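Local coordinates for phospholyase (Arthrobacter aurescens, PDB 5G4I), which is a PLP-dependent phospholyase of the class-III aminotransferase family that probably eliminates phosphate from ethanolamine phosphate to give acetaldehyde and ammonia, at residues Leu114-Asn118 against Phe308-Gly314; Gly286-Gly290 against Val317-Gly322. One frame throughout, in Å; residues are numbered along the deposited sequence.

Contact 1: residues Leu114-Asn118 against Phe308-Gly314. With PLP (pyridoxal-5'-phosphate), chain H.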
# COMPACT_ATOMS: atom_id res chain seq x y z
N LEU A 114 -7.58 7.66 13.84
CA LEU A 114 -6.77 7.49 12.65
C LEU A 114 -6.52 5.99 12.41
O LEU A 114 -6.22 5.22 13.35
CB LEU A 114 -5.39 8.19 12.95
CG LEU A 114 -4.13 8.00 12.15
CD1 LEU A 114 -4.39 8.68 10.81
CD2 LEU A 114 -2.88 8.66 12.66
N PHE A 115 -6.55 5.58 11.11
CA PHE A 115 -5.94 4.34 10.59
C PHE A 115 -4.78 4.78 9.66
O PHE A 115 -5.02 5.50 8.66
CB PHE A 115 -6.91 3.54 9.73
CG PHE A 115 -8.16 3.00 10.42
CD1 PHE A 115 -9.31 3.73 10.48
CD2 PHE A 115 -8.14 1.72 10.95
CE1 PHE A 115 -10.48 3.17 11.10
CE2 PHE A 115 -9.25 1.16 11.56
CZ PHE A 115 -10.42 1.91 11.64
N LEU A 116 -3.58 4.32 9.91
CA LEU A 116 -2.48 4.62 8.98
C LEU A 116 -2.40 3.50 7.89
O LEU A 116 -2.77 2.33 8.12
CB LEU A 116 -1.16 4.71 9.78
CG LEU A 116 -1.00 6.02 10.53
CD1 LEU A 116 0.03 5.94 11.67
CD2 LEU A 116 -0.61 7.18 9.62
N THR A 117 -1.85 3.90 6.70
CA THR A 117 -1.65 2.99 5.58
C THR A 117 -0.30 3.36 4.93
O THR A 117 0.43 4.23 5.45
CB THR A 117 -2.79 3.06 4.52
OG1 THR A 117 -2.67 4.32 3.80
CG2 THR A 117 -4.19 2.85 5.13
N ASN A 118 0.02 2.73 3.77
CA ASN A 118 1.30 3.00 3.08
C ASN A 118 1.11 3.77 1.73
O ASN A 118 2.05 3.95 0.96
CB ASN A 118 2.10 1.72 2.88
CG ASN A 118 2.19 0.89 4.13
OD1 ASN A 118 1.48 -0.20 4.23
ND2 ASN A 118 2.88 1.32 5.11
N PHE A 308 -8.32 -6.18 11.97
CA PHE A 308 -7.65 -5.37 10.94
C PHE A 308 -6.20 -5.05 11.33
O PHE A 308 -5.95 -4.51 12.42
CB PHE A 308 -8.44 -4.04 10.66
CG PHE A 308 -7.77 -3.18 9.58
CD1 PHE A 308 -7.88 -3.54 8.26
CD2 PHE A 308 -6.96 -2.11 9.96
CE1 PHE A 308 -7.17 -2.80 7.27
CE2 PHE A 308 -6.22 -1.42 8.99
CZ PHE A 308 -6.34 -1.78 7.69
N PHE A 309 -5.27 -5.25 10.37
CA PHE A 309 -3.83 -5.03 10.65
C PHE A 309 -3.14 -4.78 9.29
O PHE A 309 -3.33 -5.60 8.37
CB PHE A 309 -3.20 -6.22 11.44
CG PHE A 309 -1.74 -6.04 11.82
CD1 PHE A 309 -1.33 -5.03 12.67
CD2 PHE A 309 -0.80 -6.77 11.15
CE1 PHE A 309 0.05 -4.79 12.93
CE2 PHE A 309 0.61 -6.64 11.47
CZ PHE A 309 1.02 -5.64 12.33
N ASN A 310 -2.26 -3.76 9.22
CA ASN A 310 -1.41 -3.38 8.10
C ASN A 310 0.01 -3.39 8.65
O ASN A 310 0.34 -2.59 9.51
CB ASN A 310 -1.92 -2.05 7.58
CG ASN A 310 -1.11 -1.45 6.48
OD1 ASN A 310 0.14 -1.58 6.47
ND2 ASN A 310 -1.78 -0.78 5.54
N THR A 311 0.87 -4.30 8.16
CA THR A 311 2.14 -4.57 8.83
C THR A 311 3.08 -3.37 8.84
O THR A 311 3.77 -3.11 9.85
CB THR A 311 2.88 -5.77 8.15
OG1 THR A 311 2.03 -6.94 8.17
CG2 THR A 311 4.20 -6.12 8.88
N PHE A 312 3.22 -2.68 7.72
CA PHE A 312 4.15 -1.53 7.62
C PHE A 312 3.53 -0.22 8.15
O PHE A 312 4.27 0.69 8.50
CB PHE A 312 4.62 -1.31 6.16
CG PHE A 312 5.39 -2.48 5.54
CD1 PHE A 312 6.46 -3.06 6.20
CD2 PHE A 312 5.11 -2.85 4.24
CE1 PHE A 312 7.20 -4.06 5.56
CE2 PHE A 312 5.85 -3.84 3.60
CZ PHE A 312 6.91 -4.46 4.28
N ALA A 313 2.19 -0.17 8.29
CA ALA A 313 1.59 1.10 8.67
C ALA A 313 1.98 1.54 10.07
O ALA A 313 1.99 0.69 11.02
CB ALA A 313 0.08 1.01 8.60
N GLY A 314 2.33 2.83 10.24
CA GLY A 314 2.66 3.26 11.62
C GLY A 314 3.94 2.78 12.19
O GLY A 314 4.15 2.82 13.43
N1 PLP H . 0.47 -12.65 3.01
C2 PLP H . 1.08 -13.25 3.97
C2A PLP H . 1.32 -14.77 3.88
C3 PLP H . 1.49 -12.48 5.18
O3 PLP H . 2.21 -13.09 6.19
C4 PLP H . 1.24 -11.03 5.27
C4A PLP H . 1.79 -10.18 6.38
C5 PLP H . 0.51 -10.50 4.15
C6 PLP H . 0.16 -11.34 3.04
C5A PLP H . 0.07 -9.00 4.20
O4P PLP H . 1.17 -8.12 4.16
P PLP H . 0.79 -6.59 4.62
O1P PLP H . 0.36 -6.48 6.09
O2P PLP H . 2.14 -5.94 4.20
O3P PLP H . -0.15 -5.97 3.67
O HOH W 1 2.18 4.44 7.85

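Contact 2: residues Gly286-Gly290 against Val317-Gly322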
# COMPACT_ATOMS: atom_id res chain seq x y z
N GLY A 286 7.63 11.86 0.04
CA GLY A 286 8.09 10.73 -0.85
C GLY A 286 8.22 9.38 -0.18
O GLY A 286 8.28 8.35 -0.87
N HIS A 287 8.16 9.36 1.15
CA HIS A 287 8.08 8.08 1.93
C HIS A 287 6.69 7.47 1.68
O HIS A 287 5.66 8.22 1.64
CB HIS A 287 8.27 8.35 3.40
CG HIS A 287 8.65 7.11 4.19
ND1 HIS A 287 9.94 6.58 4.19
CD2 HIS A 287 7.91 6.25 4.94
CE1 HIS A 287 9.96 5.47 4.89
NE2 HIS A 287 8.75 5.26 5.39
N PRO A 288 6.50 6.14 1.62
CA PRO A 288 5.13 5.60 1.34
C PRO A 288 4.24 5.62 2.61
O PRO A 288 4.48 4.83 3.51
CB PRO A 288 5.45 4.15 0.83
CG PRO A 288 6.96 4.13 0.49
CD PRO A 288 7.53 5.08 1.52
N ILE A 289 3.37 6.59 2.66
CA ILE A 289 2.47 6.79 3.84
C ILE A 289 1.11 7.25 3.23
O ILE A 289 1.07 8.10 2.31
CB ILE A 289 2.95 7.85 4.86
CG1 ILE A 289 4.42 7.75 5.24
CG2 ILE A 289 2.09 7.84 6.13
CD1 ILE A 289 4.92 8.90 6.09
N GLY A 290 0.01 6.72 3.83
CA GLY A 290 -1.33 7.23 3.66
C GLY A 290 -2.08 7.15 5.00
O GLY A 290 -1.55 6.71 6.00
N VAL A 317 9.74 4.62 11.56
CA VAL A 317 10.44 5.38 10.53
C VAL A 317 9.46 6.22 9.63
O VAL A 317 9.63 7.42 9.41
CB VAL A 317 11.37 4.47 9.71
CG1 VAL A 317 11.93 5.24 8.53
CG2 VAL A 317 12.48 3.97 10.60
N SER A 318 8.36 5.57 9.19
CA SER A 318 7.25 6.29 8.56
C SER A 318 6.70 7.41 9.46
O SER A 318 6.46 8.53 8.97
CB SER A 318 6.11 5.30 8.21
OG SER A 318 6.50 4.41 7.16
N SER A 319 6.54 7.11 10.75
CA SER A 319 6.05 8.13 11.71
C SER A 319 7.03 9.29 11.81
O SER A 319 6.61 10.47 11.86
CB SER A 319 5.80 7.48 13.06
OG SER A 319 4.83 6.40 12.98
N ALA A 320 8.34 9.01 11.88
CA ALA A 320 9.40 10.07 11.92
C ALA A 320 9.32 10.96 10.67
O ALA A 320 9.44 12.20 10.73
CB ALA A 320 10.78 9.45 12.14
N ALA A 321 9.17 10.33 9.46
CA ALA A 321 9.01 11.06 8.21
C ALA A 321 7.80 12.02 8.22
O ALA A 321 7.90 13.23 7.89
CB ALA A 321 8.88 10.11 7.07
N GLY A 322 6.64 11.46 8.66
CA GLY A 322 5.45 12.30 8.66
C GLY A 322 5.51 13.44 9.70
O GLY A 322 5.05 14.57 9.41
O HOH W 2 4.13 3.70 5.97

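Contact 1: residues Leu114-Asn118 against Phe308-Gly314
Phe-308 opens the loop Phe-308-Gly-314 with an aromatic contact: the edge of Phe-115 is directed toward its face in an offset edge-to-face pair, the ring centroids 5.9 Å apart and the planes at 86°. Phe-309 turns away from the strand, its carbonyl bonding to Asn-150 of the second subunit. Asn-310 points back, with its ND2 3.8 Å from Thr-117 CA. That amide group is held by Glu-122, which also receives the backbone N of Asn-118. From here the chain makes a type I beta turn, in which Ala-313 N donates to Asn-310 O at 3.3 Å and more weakly to Asn-310 OD1 at 3.1 Å. Thr-311, on the outside of the turn, binds the cofactor phosphate twice: its N lies 3.0 Å and its OG1 2.7 Å from PLP O1P. Gly-120 and Ser-121 of the second subunit hold the same PLP, so the turn completes a pocket across the dimer interface. Phe-312 packs through its CB against the side chain of Asn-118, while its ring leads away. Ala-313 makes the tightest fit to the strand, its CB 3.2 Å from Leu-116 O and 4.1 Å from Leu-116 CB. Gly-314, at positive phi, brings its CA within 3.8 Å of Leu-116 CD1, and a water links its N (2.9 Å) to Thr-117 O (3.0 Å). Strand 113-117 pairs with strand 290-294; helix 120-135 packs on Phe-115 and Phe-308, and helix 94-104 on Leu-114 and Leu-116.

Contact 2: residues Gly286-Gly290 against Val317-Gly322
Three residues carry most of this buried contact: His-287 and Ile-289 from the loop and Ser-318 from the helix. The His-287 side chain reaches across to the first turns of the helix, where its NE2 donates a weak hydrogen bond to Ser-318 OG (3.0 Å, with an N-H...O angle of 124°). The hydroxyl lies at the edge of the imidazole, near its plane. The same side chain also makes nonpolar contacts, with CE1 4.1 Å from Val-317 CG1 and CB 4.1 Å from Ala-321 CB. Ser-318 serves as the polar joint between the segments, because a water at 2.7 Å from its OG donates to Pro-288 O, also at 2.7 Å. The loop backbone is thus tied to the helix without a direct bond between the main chains. Ile-289 supplies the apolar half. Its CD1 lies 3.3 Å from Ser-318 O, a carbonyl already engaged by Gly-322 N at 3.0 Å, and 4.3 Å from Ala-321 CB. Ile-289 CD1 also lies 4.0 Å from Gly-322 N. Between the two inward-pointing residues, Pro-288 is directed away from the helix and packs on Asn-118 of the second subunit, whereas the His-287 ring meets its own counterpart in that subunit. The contact therefore joins the loop leading into strand 290-294 to the start of helix 316-331, which has helix 72-82 against Val-317 and Ala-321, and helix 94-104 against Ser-319 and Ala-320.

Overall arrangement
The two contacts interlock along the chain, in the order 114-118, 286-290, 308-314, 317-322, and their centres are 11 Å apart. They meet directly in the seven-stranded mixed sheet, where strand 113-117, outermost of the sheet within this chain, runs antiparallel to 290-294 and Thr-117 N lies 2.9 Å from Gly-290 O, a probable hydrogen bond. Along the chain, just two residues separate the loop of contact 1 from the helical segment of contact 2. Strand end, loop and helix start thus form one continuous block facing the second subunit. This suits the shared active sites of class-III enzymes: the block presents Thr-311 to a PLP held chiefly by the partner.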